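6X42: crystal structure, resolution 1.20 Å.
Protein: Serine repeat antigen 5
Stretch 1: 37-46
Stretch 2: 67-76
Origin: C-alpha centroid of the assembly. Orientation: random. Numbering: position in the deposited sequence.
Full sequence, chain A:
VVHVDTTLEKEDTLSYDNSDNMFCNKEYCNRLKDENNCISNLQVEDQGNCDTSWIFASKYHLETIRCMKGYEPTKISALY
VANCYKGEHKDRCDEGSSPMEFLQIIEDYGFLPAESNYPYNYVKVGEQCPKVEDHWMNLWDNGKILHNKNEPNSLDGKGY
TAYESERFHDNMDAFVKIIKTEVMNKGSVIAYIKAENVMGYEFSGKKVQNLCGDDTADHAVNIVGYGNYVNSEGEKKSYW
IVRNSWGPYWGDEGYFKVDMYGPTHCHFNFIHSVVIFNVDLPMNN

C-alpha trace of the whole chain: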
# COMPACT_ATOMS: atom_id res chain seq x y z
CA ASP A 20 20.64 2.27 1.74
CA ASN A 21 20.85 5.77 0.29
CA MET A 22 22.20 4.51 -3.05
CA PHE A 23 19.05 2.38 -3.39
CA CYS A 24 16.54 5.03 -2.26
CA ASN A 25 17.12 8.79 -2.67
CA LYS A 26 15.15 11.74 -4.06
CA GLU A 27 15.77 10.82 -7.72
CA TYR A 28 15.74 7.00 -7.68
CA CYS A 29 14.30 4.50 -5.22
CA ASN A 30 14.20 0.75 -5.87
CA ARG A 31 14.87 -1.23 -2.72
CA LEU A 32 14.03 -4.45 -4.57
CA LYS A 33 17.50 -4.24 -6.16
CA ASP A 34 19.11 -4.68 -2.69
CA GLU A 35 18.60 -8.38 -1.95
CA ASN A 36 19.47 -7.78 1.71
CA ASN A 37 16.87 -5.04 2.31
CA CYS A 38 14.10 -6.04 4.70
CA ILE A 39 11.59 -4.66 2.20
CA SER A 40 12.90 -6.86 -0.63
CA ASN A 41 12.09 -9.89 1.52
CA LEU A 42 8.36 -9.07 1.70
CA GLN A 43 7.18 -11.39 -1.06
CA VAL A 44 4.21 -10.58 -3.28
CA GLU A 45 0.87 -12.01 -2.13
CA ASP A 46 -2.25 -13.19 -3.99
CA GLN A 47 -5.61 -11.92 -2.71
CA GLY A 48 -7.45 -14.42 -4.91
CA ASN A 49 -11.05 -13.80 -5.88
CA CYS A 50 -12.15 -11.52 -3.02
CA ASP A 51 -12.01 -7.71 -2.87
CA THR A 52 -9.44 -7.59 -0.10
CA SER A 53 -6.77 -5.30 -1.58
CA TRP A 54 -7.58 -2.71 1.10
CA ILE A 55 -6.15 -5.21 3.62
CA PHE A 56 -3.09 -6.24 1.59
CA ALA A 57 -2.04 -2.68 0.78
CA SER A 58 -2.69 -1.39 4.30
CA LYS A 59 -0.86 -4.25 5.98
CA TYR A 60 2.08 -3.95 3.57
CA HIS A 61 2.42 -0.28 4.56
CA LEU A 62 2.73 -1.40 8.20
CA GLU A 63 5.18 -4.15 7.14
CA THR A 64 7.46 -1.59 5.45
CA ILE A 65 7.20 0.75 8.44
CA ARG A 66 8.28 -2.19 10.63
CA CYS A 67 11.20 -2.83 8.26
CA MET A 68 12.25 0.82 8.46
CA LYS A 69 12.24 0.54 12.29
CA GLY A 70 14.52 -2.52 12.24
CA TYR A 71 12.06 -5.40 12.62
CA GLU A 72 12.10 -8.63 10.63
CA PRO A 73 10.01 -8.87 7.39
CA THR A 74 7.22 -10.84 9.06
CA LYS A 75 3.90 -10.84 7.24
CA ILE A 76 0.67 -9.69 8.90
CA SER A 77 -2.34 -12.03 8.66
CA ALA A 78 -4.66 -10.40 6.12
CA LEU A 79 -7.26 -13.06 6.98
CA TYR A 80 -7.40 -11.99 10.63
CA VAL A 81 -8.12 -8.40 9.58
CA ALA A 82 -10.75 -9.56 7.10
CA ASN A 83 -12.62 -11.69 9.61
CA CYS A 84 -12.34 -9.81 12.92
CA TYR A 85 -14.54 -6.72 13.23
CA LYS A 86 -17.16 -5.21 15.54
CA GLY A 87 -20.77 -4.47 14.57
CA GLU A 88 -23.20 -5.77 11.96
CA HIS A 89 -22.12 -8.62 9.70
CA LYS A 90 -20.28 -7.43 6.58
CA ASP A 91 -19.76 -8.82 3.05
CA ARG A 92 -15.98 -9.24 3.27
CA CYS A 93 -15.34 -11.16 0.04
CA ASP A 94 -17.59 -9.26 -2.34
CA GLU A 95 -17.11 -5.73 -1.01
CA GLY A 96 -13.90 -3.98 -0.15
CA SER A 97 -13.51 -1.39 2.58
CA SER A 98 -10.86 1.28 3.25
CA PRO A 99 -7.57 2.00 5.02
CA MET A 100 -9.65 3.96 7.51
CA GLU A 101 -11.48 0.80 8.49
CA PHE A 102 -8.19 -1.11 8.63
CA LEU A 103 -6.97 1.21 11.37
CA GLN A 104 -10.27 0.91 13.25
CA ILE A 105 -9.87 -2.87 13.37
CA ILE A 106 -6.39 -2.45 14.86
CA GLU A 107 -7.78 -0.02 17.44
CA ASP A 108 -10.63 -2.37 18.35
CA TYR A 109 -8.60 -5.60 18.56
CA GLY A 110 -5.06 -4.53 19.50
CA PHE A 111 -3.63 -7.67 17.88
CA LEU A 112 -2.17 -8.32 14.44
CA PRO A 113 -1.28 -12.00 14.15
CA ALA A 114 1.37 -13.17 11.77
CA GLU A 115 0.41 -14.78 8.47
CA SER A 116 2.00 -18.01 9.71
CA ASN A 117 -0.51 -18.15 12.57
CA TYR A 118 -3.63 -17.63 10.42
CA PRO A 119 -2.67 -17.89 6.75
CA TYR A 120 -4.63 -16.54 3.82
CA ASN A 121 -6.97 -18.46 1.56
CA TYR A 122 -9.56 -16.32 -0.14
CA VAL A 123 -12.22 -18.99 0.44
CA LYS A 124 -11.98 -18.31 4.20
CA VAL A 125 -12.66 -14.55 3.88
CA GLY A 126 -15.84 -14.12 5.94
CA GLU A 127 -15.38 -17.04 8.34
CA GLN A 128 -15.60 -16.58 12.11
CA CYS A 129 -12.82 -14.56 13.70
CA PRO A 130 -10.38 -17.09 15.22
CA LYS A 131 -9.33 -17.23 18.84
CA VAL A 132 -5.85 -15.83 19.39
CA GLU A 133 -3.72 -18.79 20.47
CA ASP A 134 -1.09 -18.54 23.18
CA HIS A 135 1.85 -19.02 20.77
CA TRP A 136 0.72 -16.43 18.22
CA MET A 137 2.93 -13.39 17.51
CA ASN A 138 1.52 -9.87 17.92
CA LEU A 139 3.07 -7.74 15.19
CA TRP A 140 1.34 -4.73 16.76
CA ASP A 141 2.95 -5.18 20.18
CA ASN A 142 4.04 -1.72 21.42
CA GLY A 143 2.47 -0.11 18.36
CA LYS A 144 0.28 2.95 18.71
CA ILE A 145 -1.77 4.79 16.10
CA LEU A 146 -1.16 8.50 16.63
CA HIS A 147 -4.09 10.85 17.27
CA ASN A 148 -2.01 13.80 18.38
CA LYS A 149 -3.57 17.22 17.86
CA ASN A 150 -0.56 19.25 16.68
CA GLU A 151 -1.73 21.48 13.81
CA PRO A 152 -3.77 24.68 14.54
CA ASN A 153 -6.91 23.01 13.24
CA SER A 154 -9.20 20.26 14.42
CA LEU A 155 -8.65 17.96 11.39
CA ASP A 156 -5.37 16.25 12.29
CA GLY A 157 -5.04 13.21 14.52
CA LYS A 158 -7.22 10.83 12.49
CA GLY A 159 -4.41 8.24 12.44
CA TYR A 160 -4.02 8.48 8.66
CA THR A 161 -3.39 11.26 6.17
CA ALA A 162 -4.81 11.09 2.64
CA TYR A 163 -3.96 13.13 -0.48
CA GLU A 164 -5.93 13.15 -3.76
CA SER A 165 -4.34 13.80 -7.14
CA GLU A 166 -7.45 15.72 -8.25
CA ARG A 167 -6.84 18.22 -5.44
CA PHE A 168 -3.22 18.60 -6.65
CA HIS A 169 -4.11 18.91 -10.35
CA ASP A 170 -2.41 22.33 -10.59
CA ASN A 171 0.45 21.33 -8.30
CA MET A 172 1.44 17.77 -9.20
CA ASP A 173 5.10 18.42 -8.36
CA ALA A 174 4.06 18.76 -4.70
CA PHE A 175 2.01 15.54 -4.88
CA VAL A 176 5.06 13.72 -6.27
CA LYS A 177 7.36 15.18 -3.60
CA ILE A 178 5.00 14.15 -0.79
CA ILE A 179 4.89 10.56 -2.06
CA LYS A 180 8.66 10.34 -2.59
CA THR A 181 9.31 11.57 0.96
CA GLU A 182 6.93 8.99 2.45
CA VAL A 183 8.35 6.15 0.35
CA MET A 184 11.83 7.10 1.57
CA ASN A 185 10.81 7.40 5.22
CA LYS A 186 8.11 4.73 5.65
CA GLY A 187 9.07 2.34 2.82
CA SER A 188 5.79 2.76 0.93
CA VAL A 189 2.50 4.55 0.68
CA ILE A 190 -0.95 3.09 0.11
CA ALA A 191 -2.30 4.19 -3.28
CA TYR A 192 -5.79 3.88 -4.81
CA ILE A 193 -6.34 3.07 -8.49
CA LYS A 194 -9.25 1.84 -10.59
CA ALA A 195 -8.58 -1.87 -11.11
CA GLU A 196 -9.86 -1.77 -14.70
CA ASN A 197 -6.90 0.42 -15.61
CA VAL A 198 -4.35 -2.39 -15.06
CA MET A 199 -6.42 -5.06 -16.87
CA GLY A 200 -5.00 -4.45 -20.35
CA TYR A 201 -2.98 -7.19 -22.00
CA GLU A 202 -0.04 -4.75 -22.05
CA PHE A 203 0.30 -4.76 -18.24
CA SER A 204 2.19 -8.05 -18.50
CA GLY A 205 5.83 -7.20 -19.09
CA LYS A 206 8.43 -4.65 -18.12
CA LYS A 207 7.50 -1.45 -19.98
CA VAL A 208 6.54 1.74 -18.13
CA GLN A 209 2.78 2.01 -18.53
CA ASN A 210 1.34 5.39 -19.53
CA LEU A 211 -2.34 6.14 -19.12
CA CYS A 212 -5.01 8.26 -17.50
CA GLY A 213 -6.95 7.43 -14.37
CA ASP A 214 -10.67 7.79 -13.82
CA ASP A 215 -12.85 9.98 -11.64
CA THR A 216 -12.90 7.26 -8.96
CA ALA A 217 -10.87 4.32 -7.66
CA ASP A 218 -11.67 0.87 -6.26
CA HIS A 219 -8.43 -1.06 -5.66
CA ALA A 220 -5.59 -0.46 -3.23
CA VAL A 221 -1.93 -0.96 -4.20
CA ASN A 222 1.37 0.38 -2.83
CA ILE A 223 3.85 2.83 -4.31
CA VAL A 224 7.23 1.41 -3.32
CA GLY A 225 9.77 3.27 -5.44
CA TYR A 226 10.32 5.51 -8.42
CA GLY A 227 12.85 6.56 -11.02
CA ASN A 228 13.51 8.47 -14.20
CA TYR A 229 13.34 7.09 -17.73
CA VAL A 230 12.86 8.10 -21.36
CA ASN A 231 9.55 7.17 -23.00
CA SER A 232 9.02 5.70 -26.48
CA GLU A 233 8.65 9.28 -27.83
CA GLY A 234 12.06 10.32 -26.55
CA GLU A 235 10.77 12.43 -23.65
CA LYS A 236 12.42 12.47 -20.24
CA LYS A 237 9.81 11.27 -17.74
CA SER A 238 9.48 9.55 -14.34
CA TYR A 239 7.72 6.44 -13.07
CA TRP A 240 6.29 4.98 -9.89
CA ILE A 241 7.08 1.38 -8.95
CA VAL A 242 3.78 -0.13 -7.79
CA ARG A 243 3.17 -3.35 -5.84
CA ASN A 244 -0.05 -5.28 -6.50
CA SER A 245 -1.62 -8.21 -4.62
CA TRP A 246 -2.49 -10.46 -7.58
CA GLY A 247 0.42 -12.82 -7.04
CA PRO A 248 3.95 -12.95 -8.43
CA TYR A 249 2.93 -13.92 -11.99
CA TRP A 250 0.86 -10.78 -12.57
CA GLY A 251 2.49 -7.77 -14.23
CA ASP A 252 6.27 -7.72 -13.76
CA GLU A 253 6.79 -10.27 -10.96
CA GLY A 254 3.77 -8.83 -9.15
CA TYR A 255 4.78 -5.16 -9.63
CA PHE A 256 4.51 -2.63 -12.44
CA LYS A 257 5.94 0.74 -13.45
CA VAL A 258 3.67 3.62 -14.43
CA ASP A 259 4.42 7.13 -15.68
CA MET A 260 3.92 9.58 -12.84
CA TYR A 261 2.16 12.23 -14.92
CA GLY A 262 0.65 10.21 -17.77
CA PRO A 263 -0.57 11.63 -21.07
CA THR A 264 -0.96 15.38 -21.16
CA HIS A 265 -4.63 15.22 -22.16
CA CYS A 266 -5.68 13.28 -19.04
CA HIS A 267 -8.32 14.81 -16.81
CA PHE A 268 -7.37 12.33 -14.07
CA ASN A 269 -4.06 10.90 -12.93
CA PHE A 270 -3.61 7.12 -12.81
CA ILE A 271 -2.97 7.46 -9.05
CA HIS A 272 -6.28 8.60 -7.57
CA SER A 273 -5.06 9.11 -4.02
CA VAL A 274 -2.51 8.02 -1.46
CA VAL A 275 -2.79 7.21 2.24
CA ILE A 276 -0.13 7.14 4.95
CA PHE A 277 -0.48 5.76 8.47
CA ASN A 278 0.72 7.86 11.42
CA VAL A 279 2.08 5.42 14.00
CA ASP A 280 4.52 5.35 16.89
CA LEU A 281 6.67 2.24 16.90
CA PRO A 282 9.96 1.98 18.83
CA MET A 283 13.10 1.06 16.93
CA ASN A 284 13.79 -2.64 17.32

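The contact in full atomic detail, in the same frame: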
# COMPACT_ATOMS: atom_id res chain seq x y z
N ASN A 37 17.84 -5.94 1.68
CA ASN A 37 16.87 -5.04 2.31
C ASN A 37 15.68 -5.81 2.86
O ASN A 37 15.12 -6.68 2.19
CB ASN A 37 16.38 -3.98 1.31
CG ASN A 37 15.85 -2.71 2.00
OD1 ASN A 37 14.80 -2.72 2.68
ND2 ASN A 37 16.58 -1.61 1.84
N CYS A 38 15.31 -5.49 4.10
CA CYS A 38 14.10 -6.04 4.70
C CYS A 38 12.92 -5.98 3.73
O CYS A 38 12.17 -6.96 3.58
CB CYS A 38 13.80 -5.23 5.96
SG CYS A 38 12.42 -5.76 7.01
N ILE A 39 12.75 -4.85 3.06
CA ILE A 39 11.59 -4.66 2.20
C ILE A 39 11.63 -5.60 1.00
O ILE A 39 10.58 -6.07 0.54
CB ILE A 39 11.46 -3.16 1.85
CG1 ILE A 39 11.03 -2.39 3.10
CG2 ILE A 39 10.47 -2.97 0.74
CD1 ILE A 39 11.12 -0.89 3.02
N SER A 40 12.82 -5.94 0.50
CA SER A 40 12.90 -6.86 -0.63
C SER A 40 12.50 -8.27 -0.25
O SER A 40 12.27 -9.10 -1.14
CB SER A 40 14.32 -6.91 -1.18
OG SER A 40 14.80 -5.59 -1.34
N ASN A 41 12.45 -8.57 1.04
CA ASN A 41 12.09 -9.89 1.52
C ASN A 41 10.62 -10.00 1.88
O ASN A 41 10.19 -11.05 2.39
CB ASN A 41 13.02 -10.22 2.67
CG ASN A 41 14.36 -10.72 2.17
OD1 ASN A 41 14.50 -11.89 1.84
ND2 ASN A 41 15.28 -9.80 1.93
N LEU A 42 9.82 -8.99 1.58
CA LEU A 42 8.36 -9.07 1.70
C LEU A 42 7.81 -9.55 0.36
O LEU A 42 7.66 -8.77 -0.58
CB LEU A 42 7.80 -7.71 2.07
CG LEU A 42 8.21 -7.14 3.44
CD1 LEU A 42 7.87 -5.63 3.53
CD2 LEU A 42 7.54 -7.92 4.55
N GLN A 43 7.54 -10.84 0.24
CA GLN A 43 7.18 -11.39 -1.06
C GLN A 43 5.77 -10.95 -1.44
O GLN A 43 4.93 -10.67 -0.59
CB GLN A 43 7.28 -12.91 -1.04
CG GLN A 43 8.71 -13.42 -0.85
CD GLN A 43 9.72 -12.78 -1.84
OE1 GLN A 43 9.68 -13.03 -3.05
NE2 GLN A 43 10.62 -11.96 -1.31
N VAL A 44 5.53 -10.90 -2.75
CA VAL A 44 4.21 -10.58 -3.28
C VAL A 44 3.20 -11.63 -2.86
O VAL A 44 3.49 -12.83 -2.81
CB VAL A 44 4.32 -10.48 -4.81
CG1 VAL A 44 2.95 -10.40 -5.49
CG2 VAL A 44 5.18 -9.28 -5.19
N GLU A 45 1.99 -11.17 -2.54
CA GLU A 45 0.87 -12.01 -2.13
C GLU A 45 -0.22 -12.01 -3.19
O GLU A 45 -0.22 -11.20 -4.11
CB GLU A 45 0.35 -11.57 -0.75
CG GLU A 45 1.45 -11.70 0.31
CD GLU A 45 0.99 -11.42 1.72
OE1 GLU A 45 -0.06 -11.93 2.12
OE2 GLU A 45 1.70 -10.71 2.45
N ASP A 46 -1.14 -12.97 -3.06
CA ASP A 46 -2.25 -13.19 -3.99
C ASP A 46 -3.55 -13.15 -3.21
O ASP A 46 -3.87 -14.08 -2.46
CB ASP A 46 -2.07 -14.53 -4.72
CG ASP A 46 -3.09 -14.79 -5.83
OD1 ASP A 46 -4.07 -14.02 -5.97
OD2 ASP A 46 -2.90 -15.81 -6.54
N CYS A 67 9.86 -2.67 8.82
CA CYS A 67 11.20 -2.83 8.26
C CYS A 67 12.06 -1.59 8.51
O CYS A 67 13.23 -1.69 8.90
CB CYS A 67 11.13 -3.10 6.76
SG CYS A 67 10.80 -4.80 6.25
N MET A 68 11.49 -0.41 8.28
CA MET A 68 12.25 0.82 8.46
C MET A 68 12.67 1.01 9.92
O MET A 68 13.68 1.68 10.18
CB MET A 68 11.40 2.03 8.02
CG MET A 68 11.12 2.20 6.52
SD MET A 68 12.48 1.89 5.37
CE MET A 68 13.47 3.36 5.60
N LYS A 69 11.93 0.44 10.87
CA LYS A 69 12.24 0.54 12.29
C LYS A 69 13.10 -0.62 12.79
O LYS A 69 13.36 -0.72 14.00
CB LYS A 69 10.95 0.66 13.12
CG LYS A 69 10.15 1.98 12.91
CD LYS A 69 11.05 3.22 12.86
CE LYS A 69 10.30 4.56 12.75
NZ LYS A 69 10.50 5.18 11.41
N GLY A 70 13.56 -1.49 11.90
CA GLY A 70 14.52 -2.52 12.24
C GLY A 70 13.96 -3.88 12.57
O GLY A 70 14.71 -4.75 13.04
N TYR A 71 12.67 -4.10 12.36
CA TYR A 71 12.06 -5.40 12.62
C TYR A 71 12.22 -6.33 11.42
O TYR A 71 12.51 -5.91 10.30
CB TYR A 71 10.57 -5.23 12.96
CG TYR A 71 10.36 -4.46 14.25
CD1 TYR A 71 10.20 -3.08 14.23
CD2 TYR A 71 10.33 -5.11 15.48
CE1 TYR A 71 10.03 -2.37 15.40
CE2 TYR A 71 10.15 -4.41 16.65
CZ TYR A 71 10.00 -3.04 16.61
OH TYR A 71 9.82 -2.35 17.80
N GLU A 72 12.04 -7.63 11.68
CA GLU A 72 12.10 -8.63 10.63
C GLU A 72 10.95 -8.44 9.64
O GLU A 72 9.92 -7.86 9.98
CB GLU A 72 11.97 -10.01 11.25
CG GLU A 72 13.19 -10.51 12.02
CD GLU A 72 14.45 -10.51 11.18
OE1 GLU A 72 15.40 -9.80 11.55
OE2 GLU A 72 14.47 -11.21 10.14
N PRO A 73 11.10 -8.96 8.39
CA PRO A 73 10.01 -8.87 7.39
C PRO A 73 8.93 -9.93 7.58
O PRO A 73 8.68 -10.78 6.72
CB PRO A 73 10.78 -9.01 6.07
CG PRO A 73 11.96 -9.87 6.41
CD PRO A 73 12.35 -9.50 7.82
N THR A 74 8.24 -9.86 8.71
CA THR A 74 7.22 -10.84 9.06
C THR A 74 5.87 -10.36 8.54
O THR A 74 5.47 -9.23 8.80
CB THR A 74 7.14 -10.98 10.58
OG1 THR A 74 8.44 -11.21 11.12
CG2 THR A 74 6.22 -12.12 10.95
N LYS A 75 5.17 -11.22 7.82
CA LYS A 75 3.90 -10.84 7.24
C LYS A 75 2.78 -10.81 8.27
O LYS A 75 2.66 -11.71 9.10
CB LYS A 75 3.51 -11.80 6.12
CG LYS A 75 4.45 -11.77 4.95
CD LYS A 75 4.56 -10.39 4.35
CE LYS A 75 5.19 -10.41 2.98
NZ LYS A 75 4.46 -11.27 2.03
N ILE A 76 1.92 -9.79 8.14
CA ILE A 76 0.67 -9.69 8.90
C ILE A 76 -0.39 -10.61 8.30
O ILE A 76 -0.47 -10.76 7.08
CB ILE A 76 0.20 -8.22 8.88
CG1 ILE A 76 1.19 -7.33 9.65
CG2 ILE A 76 -1.22 -8.08 9.43
CD1 ILE A 76 1.06 -5.83 9.40

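The contact joins a short 3-10 turn and the extended segment that follows it to the last residues of a helix and the loop beyond. It is fastened at both ends, by a disulfide at one and a salt bridge at the other, and between these fixed points apolar side chains fit into one another's hollows.

The disulfide lies where CA atoms of the two stretches come nearest each other. The CA atoms of Cys38 and Cys67 lie 5.6 Å apart, both CA-to-CB bonds point toward the opposite stretch, and SG of Cys38 meets SG of Cys67 at 2.0 Å with a chi3 of -71°. Cys38 uses the t rotamer and Cys67 the m rotamer. Cysteine suits this place because two short side chains can bridge so narrow a gap with a covalent bond. The bridge is itself a bump for its neighbours to pack against: the carbonyl O of Tyr71 lies 3.3 Å from SG of Cys38, and CB of Pro73 lies 3.8 Å from that same sulfur.

Ile39 and Leu42 pack side by side against the Cys67 half of the bridge. Both leave their backbone sideways, yet both reach closer to the other stretch at their ends, as branched side chains with some length can do. CG1 of Ile39 rests 3.7 Å from CB of Cys67, and its CD1 continues to 3.9 Å from SD of Met68. Although the CA-to-CB bond of Met68 points away, its flexible chain, with all three chi angles in the m well, brings the sulfur back within reach. Leu42 spreads its two methyls over different partners: CD1 is 4.1 Å from SG of Cys67, while CD2 is 3.7 Å from CB of Pro73.

Pro73 is the compact bump of the second stretch. Its CA-to-CB bond points toward the first stretch, and the ring occupies a shallow hollow bordered by Cys38, Asn41 and Leu42. Its CB lies 3.5 Å from the carbonyl O of Cys38, and its CG lies 3.9 Å from CB of Asn41. Hydrogen bonds within the first stretch accompany the turn: Asn37 OD1 accepts from the backbone N of Ile39 at 3.0 Å, and ND2 of Asn41 donates to the carbonyl O of Asn37 at 3.1 Å. Asparagine serves well at both positions, since its short amide can bond to nearby backbone.

At the far end, Lys75 has the largest area covered by the opposite stretch. Its aliphatic portion runs past Leu42, with CE 3.7 Å from CA of Leu42 and 3.8 Å from CD2 of Leu42, so the methylenes extend the apolar packing. The ammonium group then finds polar partners: NZ of Lys75 donates to the carbonyl O of Gln43 at 2.7 Å and to OE2 of Glu45 at 2.8 Å, the latter bond forming part of a salt bridge. Lysine suits this path because it combines a greasy stem with a charged tip, and Glu45, whose CA-to-CB bond points toward the second stretch, supplies the opposite charge.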